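Local coordinates for protein Thf1 (Thermosynechococcus elongatus, PDB 5MJR) that associates with the FtsH protease complex involved in photosystem II repair and may take part in photosynthetic membrane biogenesis, at residues 27-32 with 47-52. Residues are numbered along the deposited sequence; the frame is centred on the assembly and turned at random.
Sequences TKRAFY and IEELLV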
ATOM      1  N   THR A  27      -9.608  15.973   8.073  1.00 10.52           N
ATOM      2  CA  THR A  27      -8.679  15.406   7.086  1.00 10.34           C
ATOM      3  C   THR A  27      -9.109  15.809   5.618  1.00  9.78           C
ATOM      4  O   THR A  27      -8.262  16.234   4.817  1.00  9.86           O
ATOM      5  CB  THR A  27      -8.653  13.862   7.265  1.00 10.07           C
ATOM      6  OG1 THR A  27      -8.098  13.642   8.550  1.00 12.96           O
ATOM      7  CG2 THR A  27      -7.794  13.191   6.203  1.00 12.16           C
ATOM      8  N   LYS A  28     -10.411  15.689   5.302  1.00  9.47           N
ATOM      9  CA  LYS A  28     -10.856  16.056   3.986  1.00 10.74           C
ATOM     10  C   LYS A  28     -10.694  17.547   3.739  1.00 10.75           C
ATOM     11  O   LYS A  28     -10.251  17.920   2.657  1.00 11.67           O
ATOM     12  CB  LYS A  28     -12.306  15.684   3.843  1.00 12.62           C
ATOM     13  CG  LYS A  28     -12.529  14.156   3.666  1.00 15.10           C
ATOM     14  CD  LYS A  28     -13.987  13.826   3.313  1.00 18.69           C
ATOM     15  CE  LYS A  28     -14.254  12.322   3.190  1.00 20.21           C
ATOM     16  NZ  LYS A  28     -15.696  11.981   2.813  1.00 25.89           N
ATOM     17  N   ARG A  29     -10.974  18.392   4.739  1.00 12.39           N
ATOM     18  CA  ARG A  29     -10.755  19.811   4.497  1.00 12.23           C
ATOM     19  C   ARG A  29      -9.294  20.152   4.237  1.00 11.31           C
ATOM     20  O   ARG A  29      -8.969  20.958   3.393  1.00 13.32           O
ATOM     21  CB  ARG A  29     -11.167  20.602   5.740  1.00 15.79           C
ATOM     22  CG  ARG A  29     -12.599  20.921   5.744  1.00 21.04           C
ATOM     23  CD  ARG A  29     -13.014  21.972   6.882  1.00 29.79           C
ATOM     24  NE  ARG A  29     -13.101  21.268   8.200  1.00 35.13           N
ATOM     25  CZ  ARG A  29     -14.164  20.582   8.648  1.00 55.73           C
ATOM     26  NH1 ARG A  29     -15.337  20.507   7.925  1.00 41.84           N
ATOM     27  NH2 ARG A  29     -14.105  20.012   9.865  1.00 56.51           N
ATOM     28  N   ALA A  30      -8.374  19.470   4.950  1.00 11.81           N
ATOM     29  CA  ALA A  30      -6.951  19.641   4.748  1.00 10.82           C
ATOM     30  C   ALA A  30      -6.538  19.249   3.313  1.00 10.76           C
ATOM     31  O   ALA A  30      -5.730  19.898   2.664  1.00 12.25           O
ATOM     32  CB  ALA A  30      -6.143  18.951   5.816  1.00 12.32           C
ATOM     33  N   PHE A  31      -7.107  18.144   2.866  1.00  9.80           N
ATOM     34  CA  PHE A  31      -6.845  17.687   1.515  1.00 10.05           C
ATOM     35  C   PHE A  31      -7.217  18.726   0.468  1.00  9.15           C
ATOM     36  O   PHE A  31      -6.424  19.120  -0.401  1.00 10.12           O
ATOM     37  CB  PHE A  31      -7.547  16.375   1.237  1.00  9.79           C
ATOM     38  CG  PHE A  31      -7.417  15.907  -0.227  1.00  9.78           C
ATOM     39  CD1 PHE A  31      -6.274  15.360  -0.680  1.00  9.77           C
ATOM     40  CD2 PHE A  31      -8.429  16.179  -1.131  1.00 11.25           C
ATOM     41  CE1 PHE A  31      -6.090  15.043  -1.986  1.00 10.66           C
ATOM     42  CE2 PHE A  31      -8.253  15.849  -2.457  1.00 12.02           C
ATOM     43  CZ  PHE A  31      -7.050  15.257  -2.892  1.00 10.73           C
ATOM     44  N   TYR A  32      -8.474  19.235   0.584  1.00 10.49           N
ATOM     45  CA  TYR A  32      -8.972  20.211  -0.395  1.00 11.33           C
ATOM     46  C   TYR A  32      -8.403  21.587  -0.280  1.00 13.04           C
ATOM     47  O   TYR A  32      -8.440  22.335  -1.265  1.00 16.12           O
ATOM     48  CB  TYR A  32     -10.493  20.221  -0.337  1.00 12.64           C
ATOM     49  CG  TYR A  32     -11.107  18.933  -0.935  1.00 12.48           C
ATOM     50  CD1 TYR A  32     -10.993  18.640  -2.304  1.00 11.91           C
ATOM     51  CD2 TYR A  32     -11.829  18.057  -0.191  1.00 12.85           C
ATOM     52  CE1 TYR A  32     -11.499  17.499  -2.890  1.00 12.51           C
ATOM     53  CE2 TYR A  32     -12.387  16.859  -0.787  1.00 12.89           C
ATOM     54  CZ  TYR A  32     -12.248  16.642  -2.123  1.00 12.70           C
ATOM     55  OH  TYR A  32     -12.757  15.483  -2.662  1.00 16.43           O
ATOM     56  N   ILE A  47     -10.359   8.777  -3.954  1.00  9.63           N
ATOM     57  CA  ILE A  47      -9.481   9.530  -3.082  1.00  9.39           C
ATOM     58  C   ILE A  47     -10.085   9.696  -1.709  1.00  9.81           C
ATOM     59  O   ILE A  47      -9.406   9.472  -0.672  1.00 10.48           O
ATOM     60  CB  ILE A  47      -9.087  10.878  -3.704  1.00 10.93           C
ATOM     61  CG1 ILE A  47      -8.250  10.667  -4.963  1.00 12.36           C
ATOM     62  CG2 ILE A  47      -8.383  11.765  -2.704  1.00 13.43           C
ATOM     63  CD1 ILE A  47      -8.263  11.879  -5.878  1.00 15.66           C
ATOM     64  N   GLU A  48     -11.375  10.031  -1.627  1.00 11.19           N
ATOM     65  CA  GLU A  48     -11.998  10.168  -0.317  1.00 11.24           C
ATOM     66  C   GLU A  48     -12.062   8.798   0.421  1.00 10.62           C
ATOM     67  O   GLU A  48     -11.919   8.779   1.652  1.00 11.75           O
ATOM     68  CB  GLU A  48     -13.364  10.862  -0.411  1.00 11.68           C
ATOM     69  CG  GLU A  48     -13.258  12.343  -0.826  1.00 11.88           C
ATOM     70  CD  GLU A  48     -14.562  13.134  -0.714  1.00 14.11           C
ATOM     71  OE1 GLU A  48     -15.568  12.572  -0.210  1.00 18.42           O
ATOM     72  OE2 GLU A  48     -14.508  14.302  -1.239  1.00 17.74           O
ATOM     73  N   GLU A  49     -12.318   7.691  -0.323  1.00 10.26           N
ATOM     74  CA  GLU A  49     -12.316   6.385   0.323  1.00 12.94           C
ATOM     75  C   GLU A  49     -10.892   6.133   0.925  1.00 10.04           C
ATOM     76  O   GLU A  49     -10.815   5.627   2.058  1.00 11.26           O
ATOM     77  CB  GLU A  49     -12.688   5.285  -0.665  1.00 15.93           C
ATOM     78  CG  GLU A  49     -14.163   5.103  -0.944  1.00 22.82           C
ATOM     79  CD  GLU A  49     -14.512   3.851  -1.768  1.00 37.11           C
ATOM     80  OE1 GLU A  49     -13.681   2.914  -1.825  1.00 39.83           O
ATOM     81  OE2 GLU A  49     -15.649   3.871  -2.326  1.00 47.05           O
ATOM     82  N   LEU A  50      -9.858   6.445   0.227  1.00 10.19           N
ATOM     83  CA  LEU A  50      -8.477   6.244   0.712  1.00 10.02           C
ATOM     84  C   LEU A  50      -8.227   7.147   1.939  1.00  9.27           C
ATOM     85  O   LEU A  50      -7.594   6.735   2.913  1.00 10.49           O
ATOM     86  CB  LEU A  50      -7.462   6.419  -0.404  1.00 11.24           C
ATOM     87  CG  LEU A  50      -6.029   6.053  -0.062  1.00 10.78           C
ATOM     88  CD1 LEU A  50      -5.852   4.608   0.444  1.00 12.78           C
ATOM     89  CD2 LEU A  50      -5.155   6.364  -1.231  1.00 11.33           C
ATOM     90  N   LEU A  51      -8.687   8.424   1.824  1.00  9.27           N
ATOM     91  CA  LEU A  51      -8.478   9.352   2.965  1.00  9.54           C
ATOM     92  C   LEU A  51      -9.140   8.774   4.224  1.00  9.37           C
ATOM     93  O   LEU A  51      -8.554   8.858   5.321  1.00 10.24           O
ATOM     94  CB  LEU A  51      -9.104  10.755   2.637  1.00 11.99           C
ATOM     95  CG  LEU A  51      -8.308  11.617   1.686  1.00 12.67           C
ATOM     96  CD1 LEU A  51      -9.182  12.824   1.318  1.00 17.34           C
ATOM     97  CD2 LEU A  51      -7.021  12.180   2.328  1.00 13.73           C
ATOM     98  N   VAL A  52     -10.356   8.272   4.110  1.00  8.67           N
ATOM     99  CA  VAL A  52     -11.043   7.692   5.240  1.00  8.81           C
ATOM    100  C   VAL A  52     -10.294   6.455   5.797  1.00  9.43           C
ATOM    101  O   VAL A  52     -10.114   6.309   7.003  1.00 10.83           O
ATOM    102  CB  VAL A  52     -12.510   7.341   4.902  1.00  9.77           C
ATOM    103  CG1 VAL A  52     -13.186   6.528   5.981  1.00 13.05           C
ATOM    104  CG2 VAL A  52     -13.302   8.663   4.592  1.00 11.19           C
TER
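Lys28 and Tyr32, one turn apart on helix 24-34, both reach Glu48 on helix 41-58 and show how two consecutive helices of an all-helical fold can divide an interface into a polar margin and an apolar floor. The short segments run at 130° to each other, closer to antiparallel than to parallel, in a steeply crossed pair of helices joined by a short connection near the N-terminal end of the Thf1 chain.

In the polar margin, the Glu48 carboxylate is gripped at both oxygens. Lys28, its chain fully extended beyond CG, lays its aliphatic part across Glu48, and its NZ forms a salt bridge with OE1 of Glu48 at 3.1 Å, coming from above the carboxylate plane. Tyr32 OH donates to Glu48 OE2 over 2.5 Å, and the carboxylate oxygen accepts through its anti lone pair, with ring and carboxylate planes 77° apart. A glutamine here would probably leave the Lys28 ammonium without its countercharge and weaken the short phenolic bond.

Beneath lies the apolar floor. Phe31 has CG anti to its backbone N (chi1 174°), which sets the ring under Ile47 CG2; this methyl sits 4.2 Å from the ring centroid in a CH-pi contact. Ala96 and Ala100 of helix 90-100 also touch Phe31. Leu51 splits its branches: CD2 meets CG2 of Thr27, whose hydroxyl bonds to His55, while CD1 of Leu51 lies 3.9 Å from CG of Phe31, oblique to its ring.

At the Val52 end, CG2 of that valine touches Lys28 CE at 4.0 Å.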